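Local coordinates for SnoaL-like domain-containing protein (Burkholderia xenovorans LB400, PDB 3EN8) that is of unknown function but has an NTF2-like, SnoaL-related fold and binds a calcium ion in the crystal, at residues E9-H14 / R68-E73; H27-D32 / M96-G101. One frame throughout, in Å; residues are numbered along the deposited sequence. Where two conformers were deposited one is given.

Contact 1. Residues E9-H14 / R68-E73; sequences EALNAH and RRIQGE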
loop_
_atom_site.group_PDB
_atom_site.type_symbol
_atom_site.label_atom_id
_atom_site.label_comp_id
_atom_site.label_asym_id
_atom_site.label_seq_id
_atom_site.Cartn_x
_atom_site.Cartn_y
_atom_site.Cartn_z
ATOM N N GLU A 9 9.428 -7.858 -15.067
ATOM C CA GLU A 9 8.857 -8.535 -16.250
ATOM C C GLU A 9 7.702 -9.466 -15.878
ATOM O O GLU A 9 6.622 -9.438 -16.495
ATOM C CB GLU A 9 9.932 -9.331 -16.997
ATOM C CG GLU A 9 9.446 -9.971 -18.309
ATOM C CD GLU A 9 10.526 -10.793 -18.987
ATOM O OE1 GLU A 9 11.315 -11.425 -18.271
ATOM O OE2 GLU A 9 10.594 -10.800 -20.239
ATOM N N ALA A 10 7.924 -10.245 -14.813
ATOM C CA ALA A 10 6.931 -11.208 -14.305
ATOM C C ALA A 10 5.700 -10.452 -13.810
ATOM O O ALA A 10 4.542 -10.865 -14.021
ATOM C CB ALA A 10 7.543 -12.053 -13.160
ATOM N N LEU A 11 5.958 -9.332 -13.143
ATOM C CA LEU A 11 4.863 -8.494 -12.613
ATOM C C LEU A 11 4.018 -7.854 -13.696
ATOM O O LEU A 11 2.787 -7.827 -13.603
ATOM C CB LEU A 11 5.360 -7.408 -11.705
ATOM C CG LEU A 11 5.710 -7.829 -10.308
ATOM C CD1 LEU A 11 6.437 -6.660 -9.600
ATOM C CD2 LEU A 11 4.413 -8.265 -9.576
ATOM N N ASN A 12 4.685 -7.346 -14.734
ATOM C CA ASN A 12 3.976 -6.764 -15.891
ATOM C C ASN A 12 3.018 -7.806 -16.483
ATOM O O ASN A 12 1.875 -7.516 -16.866
ATOM C CB ASN A 12 4.965 -6.278 -16.960
ATOM C CG ASN A 12 5.703 -5.020 -16.552
ATOM O OD1 ASN A 12 5.283 -4.338 -15.627
ATOM N ND2 ASN A 12 6.842 -4.743 -17.207
ATOM N N ALA A 13 3.501 -9.036 -16.548
ATOM C CA ALA A 13 2.725 -10.140 -17.173
ATOM C C ALA A 13 1.565 -10.553 -16.271
ATOM O O ALA A 13 0.427 -10.845 -16.726
ATOM C CB ALA A 13 3.645 -11.338 -17.495
ATOM N N HIS A 14 1.863 -10.525 -14.985
ATOM C CA HIS A 14 0.873 -10.793 -13.926
ATOM C C HIS A 14 -0.296 -9.870 -14.064
ATOM O O HIS A 14 -1.460 -10.273 -13.980
ATOM C CB HIS A 14 1.489 -10.609 -12.529
ATOM C CG HIS A 14 0.500 -10.765 -11.399
ATOM N ND1 HIS A 14 -0.030 -11.989 -11.032
ATOM C CD2 HIS A 14 -0.064 -9.854 -10.576
ATOM C CE1 HIS A 14 -0.846 -11.818 -10.004
ATOM N NE2 HIS A 14 -0.899 -10.524 -9.723
ATOM N N ARG A 68 -0.972 1.932 -12.074
ATOM C CA ARG A 68 -0.534 3.309 -11.776
ATOM C C ARG A 68 0.993 3.399 -11.670
ATOM O O ARG A 68 1.697 4.218 -12.289
ATOM C CB ARG A 68 -1.138 3.789 -10.449
ATOM C CG ARG A 68 -0.763 5.227 -10.121
ATOM C CD ARG A 68 -1.278 5.701 -8.761
ATOM N NE ARG A 68 -0.882 7.088 -8.455
ATOM C CZ ARG A 68 -1.616 8.159 -8.761
ATOM N NH1 ARG A 68 -2.758 8.038 -9.419
ATOM N NH2 ARG A 68 -1.186 9.376 -8.442
ATOM N N ARG A 69 1.504 2.515 -10.874
ATOM C CA ARG A 69 2.958 2.482 -10.595
ATOM C C ARG A 69 3.396 1.160 -9.994
ATOM O O ARG A 69 2.709 0.585 -9.157
ATOM C CB ARG A 69 3.334 3.591 -9.618
ATOM C CG ARG A 69 4.830 3.719 -9.397
ATOM C CD ARG A 69 5.170 4.898 -8.527
ATOM N NE ARG A 69 6.629 5.090 -8.531
ATOM C CZ ARG A 69 7.264 5.838 -7.645
ATOM N NH1 ARG A 69 6.581 6.429 -6.673
ATOM N NH2 ARG A 69 8.567 5.972 -7.705
ATOM N N ILE A 70 4.589 0.713 -10.411
ATOM C CA ILE A 70 5.239 -0.442 -9.790
ATOM C C ILE A 70 6.625 -0.026 -9.305
ATOM O O ILE A 70 7.393 0.558 -10.027
ATOM C CB ILE A 70 5.391 -1.646 -10.763
ATOM C CG1 ILE A 70 4.042 -2.135 -11.268
ATOM C CG2 ILE A 70 6.169 -2.827 -10.101
ATOM C CD1 ILE A 70 4.103 -2.906 -12.635
ATOM N N GLN A 71 6.850 -0.286 -8.032
ATOM C CA GLN A 71 8.162 -0.056 -7.378
ATOM C C GLN A 71 8.652 -1.346 -6.791
ATOM O O GLN A 71 7.874 -2.186 -6.361
ATOM C CB GLN A 71 8.043 0.964 -6.235
ATOM C CG GLN A 71 7.612 2.350 -6.653
ATOM C CD GLN A 71 7.601 3.266 -5.478
ATOM O OE1 GLN A 71 8.659 3.729 -5.039
ATOM N NE2 GLN A 71 6.444 3.478 -4.910
ATOM N N GLY A 72 9.965 -1.508 -6.778
ATOM C CA GLY A 72 10.506 -2.701 -6.194
ATOM C C GLY A 72 11.974 -2.569 -5.957
ATOM O O GLY A 72 12.697 -1.861 -6.662
ATOM N N GLU A 73 12.370 -3.234 -4.915
ATOM C CA GLU A 73 13.800 -3.404 -4.577
ATOM C C GLU A 73 14.001 -4.804 -4.028
ATOM O O GLU A 73 13.292 -5.244 -3.155
ATOM C CB GLU A 73 14.218 -2.348 -3.552
ATOM C CG GLU A 73 15.606 -2.501 -3.068
ATOM C CD GLU A 73 16.632 -2.125 -4.101
ATOM O OE1 GLU A 73 16.255 -1.538 -5.143
ATOM O OE2 GLU A 73 17.816 -2.441 -3.863
#

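Contact 2. Residues H27-D32 / M96-G101; sequences HDIYDD and MEFRNG. With CA (calcium ion), chain B.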
loop_
_atom_site.group_PDB
_atom_site.type_symbol
_atom_site.label_atom_id
_atom_site.label_comp_id
_atom_site.label_asym_id
_atom_site.label_seq_id
_atom_site.Cartn_x
_atom_site.Cartn_y
_atom_site.Cartn_z
ATOM N N HIS A 27 -1.819 -16.436 -12.058
ATOM C CA HIS A 27 -1.370 -17.108 -10.840
ATOM C C HIS A 27 -0.072 -17.840 -11.004
ATOM O O HIS A 27 0.406 -18.500 -10.100
ATOM C CB HIS A 27 -2.496 -17.925 -10.218
ATOM C CG HIS A 27 -3.593 -17.054 -9.714
ATOM N ND1 HIS A 27 -4.588 -16.578 -10.540
ATOM C CD2 HIS A 27 -3.804 -16.483 -8.506
ATOM C CE1 HIS A 27 -5.391 -15.788 -9.845
ATOM N NE2 HIS A 27 -4.933 -15.705 -8.614
ATOM N N ASP A 28 0.547 -17.613 -12.149
ATOM C CA ASP A 28 1.821 -18.255 -12.472
ATOM C C ASP A 28 2.922 -17.773 -11.553
ATOM O O ASP A 28 3.884 -18.477 -11.252
ATOM C CB ASP A 28 2.236 -17.938 -13.904
ATOM C CG ASP A 28 3.559 -18.562 -14.262
ATOM O OD1 ASP A 28 3.600 -19.805 -14.270
ATOM O OD2 ASP A 28 4.544 -17.825 -14.512
ATOM N N ILE A 29 2.751 -16.541 -11.115
ATOM C CA ILE A 29 3.800 -15.809 -10.366
ATOM C C ILE A 29 3.959 -16.288 -8.921
ATOM O O ILE A 29 4.935 -15.968 -8.253
ATOM C CB ILE A 29 3.575 -14.259 -10.393
ATOM C CG1 ILE A 29 4.909 -13.529 -10.194
ATOM C CG2 ILE A 29 2.516 -13.822 -9.314
ATOM C CD1 ILE A 29 4.826 -11.963 -10.402
ATOM N N TYR A 30 3.000 -17.071 -8.434
ATOM C CA TYR A 30 2.980 -17.444 -6.991
ATOM C C TYR A 30 3.687 -18.735 -6.692
ATOM O O TYR A 30 3.613 -19.703 -7.430
ATOM C CB TYR A 30 1.552 -17.563 -6.401
ATOM C CG TYR A 30 0.774 -16.296 -6.518
ATOM C CD1 TYR A 30 0.890 -15.295 -5.556
ATOM C CD2 TYR A 30 -0.095 -16.084 -7.612
ATOM C CE1 TYR A 30 0.200 -14.094 -5.677
ATOM C CE2 TYR A 30 -0.812 -14.903 -7.728
ATOM C CZ TYR A 30 -0.676 -13.913 -6.764
ATOM O OH TYR A 30 -1.340 -12.714 -6.868
ATOM N N ASP A 31 4.360 -18.750 -5.559
ATOM C CA ASP A 31 4.700 -20.039 -4.959
ATOM C C ASP A 31 3.424 -20.824 -4.703
ATOM O O ASP A 31 2.384 -20.254 -4.441
ATOM C CB ASP A 31 5.413 -19.843 -3.632
ATOM C CG ASP A 31 5.917 -21.135 -3.053
ATOM O OD1 ASP A 31 6.991 -21.584 -3.486
ATOM O OD2 ASP A 31 5.262 -21.694 -2.153
ATOM N N ASP A 32 3.545 -22.143 -4.692
ATOM C CA ASP A 32 2.382 -23.001 -4.429
ATOM C C ASP A 32 1.711 -22.698 -3.099
ATOM O O ASP A 32 0.483 -22.757 -2.972
ATOM C CB ASP A 32 2.740 -24.484 -4.537
ATOM C CG ASP A 32 3.596 -24.981 -3.376
ATOM O OD1 ASP A 32 4.449 -24.199 -2.888
ATOM O OD2 ASP A 32 3.419 -26.170 -2.946
HETATM N N MSE A 96 3.973 -7.292 -2.565
HETATM C CA MSE A 96 4.400 -8.678 -2.798
HETATM C C MSE A 96 5.802 -8.944 -2.313
HETATM O O MSE A 96 6.728 -8.196 -2.576
HETATM C CB MSE A 96 4.300 -9.082 -4.269
HETATM C CG MSE A 96 2.853 -9.246 -4.772
HETATM SE SE MSE A 96 2.887 -9.341 -6.708
HETATM C CE MSE A 96 1.058 -9.876 -6.960
ATOM N N GLU A 97 5.912 -10.058 -1.617
ATOM C CA GLU A 97 7.225 -10.587 -1.185
ATOM C C GLU A 97 7.556 -11.833 -1.966
ATOM O O GLU A 97 6.785 -12.811 -2.017
ATOM C CB GLU A 97 7.176 -10.903 0.282
ATOM C CG GLU A 97 6.787 -9.751 1.137
ATOM C CD GLU A 97 6.250 -10.206 2.462
ATOM O OE1 GLU A 97 7.010 -10.822 3.229
ATOM O OE2 GLU A 97 5.062 -9.960 2.720
ATOM N N PHE A 98 8.741 -11.768 -2.560
ATOM C CA PHE A 98 9.303 -12.782 -3.417
ATOM C C PHE A 98 10.395 -13.597 -2.723
ATOM O O PHE A 98 11.143 -13.127 -1.853
ATOM C CB PHE A 98 9.929 -12.149 -4.708
ATOM C CG PHE A 98 8.915 -11.698 -5.746
ATOM C CD1 PHE A 98 8.164 -10.548 -5.562
ATOM C CD2 PHE A 98 8.723 -12.429 -6.899
ATOM C CE1 PHE A 98 7.252 -10.156 -6.492
ATOM C CE2 PHE A 98 7.779 -12.040 -7.847
ATOM C CZ PHE A 98 7.065 -10.885 -7.646
ATOM N N ARG A 99 10.434 -14.843 -3.129
ATOM C CA ARG A 99 11.560 -15.739 -2.831
ATOM C C ARG A 99 11.779 -16.665 -3.999
ATOM O O ARG A 99 10.866 -17.315 -4.500
ATOM C CB ARG A 99 11.313 -16.560 -1.572
ATOM C CG ARG A 99 10.896 -15.740 -0.354
ATOM N N ASN A 100 13.018 -16.685 -4.441
ATOM C CA ASN A 100 13.416 -17.478 -5.583
ATOM C C ASN A 100 12.497 -17.246 -6.761
ATOM O O ASN A 100 12.140 -18.157 -7.509
ATOM C CB ASN A 100 13.446 -18.942 -5.200
ATOM C CG ASN A 100 14.435 -19.222 -4.075
ATOM O OD1 ASN A 100 14.115 -19.918 -3.118
ATOM N ND2 ASN A 100 15.628 -18.641 -4.172
ATOM N N GLY A 101 12.112 -15.996 -6.910
ATOM C CA GLY A 101 11.456 -15.537 -8.109
ATOM C C GLY A 101 9.971 -15.758 -8.108
ATOM O O GLY A 101 9.285 -15.532 -9.106
HETATM CA CA CA B . 4.059 -26.939 -1.025
HETATM O O HOH W 1 9.170 -19.356 -3.610
HETATM O O HOH W 2 2.011 -27.561 -0.073
#

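Contact 1. Residues E9-H14 / R68-E73
Leu11 of helix 3-20 and Ile70 of strand 64-73 face each other with their CA atoms 8.5 Å apart, and no hydrogen bond joins the two backbones. The pairing is a worked example of helix-on-sheet packing in the NTF2-like fold, where the N-terminal helix lies against a strongly curved sheet; 64-73 is an outermost strand of that sheet within the chain. Ile70 carries the strand's share by dividing its branches between two helix residues. With its CG2 methyl anti to the backbone N, the side chain sends CG2 to Leu11 CD1 at 3.9 Å, while the other branch, ending in CD1, runs toward Asn12. Of the two methyls of Leu11 it is CD1 that meets the strand; the side chain also packs on Trp77, Ile29 and Met96. The strand bears a classic beta bulge just before Ile70, since Arg68 and Arg69 both face Glu80. Arg8 on the helix hydrogen-bonds the carbonyl of Ile70. Asn12 is exposed, and its amide meets Ile70 through its oxygen, OD1 lying 3.5 Å from the CD1 methyl.

Contact 2. Residues H27-D32 / M96-G101
Ile29 and Phe98 meet at about a right angle, the isoleucine coming to the edge of the ring near its plane, with CD1 3.7 Å from CZ. The extended Ile29 chain explains this reach: CG1 is anti to the backbone N (chi1 -155°), CD1 continues the line, and CG1 passes 4.0 Å from Phe98 CE2. Its other branch turns back, so that CG2 lies 3.8 Å above the plane of the Tyr30 ring, over the ring centre. Tyr30 in turn crosses selenomethionine Met96 at about a right angle, the CE methyl standing 3.7 Å from Tyr30 OH. That hydroxyl hydrogen-bonds Glu106 and Arg55, so the buried polar end has partners. Farther along, a water donates to both Asp31 OD1 and the carbonyl oxygen of Arg99, bridging segments that share no direct hydrogen bond. Beyond it Asp32 binds the calcium ion through OD2 at 2.2 Å, with Asp33 and a water also bound. The arrangement belongs to the cone of the NTF2-like fold: a type I turn and the short strand 30-31, paired through Ile29 and Asp31 with Val103, pack hydrophobic residues onto the concave sheet, while the acidic end carries a peripheral calcium site.

In the fold
The two contacts illustrate how one helix and the turn after it share the same face of a curved sheet. Contact 1 lies partly buried on an outermost strand, and an exposed asparagine takes part, whereas contact 2 is buried around an inner strand and adds a bridging water and a metal site, and a buried hydroxyl with hydrogen-bond partners. They meet directly: Leu11 CD2 lies 3.4 Å from Met96 SE, and the imidazole of His14, on the same helix, brings CE1 to 3.3 Å from Tyr30 OH. Helix 3-20 thus touches both strands and the 27-32 turn. Across the dimer, strands 64-73 and 88-99 of different subunits meet, Arg69 forming a salt bridge with Glu97 of the second subunit.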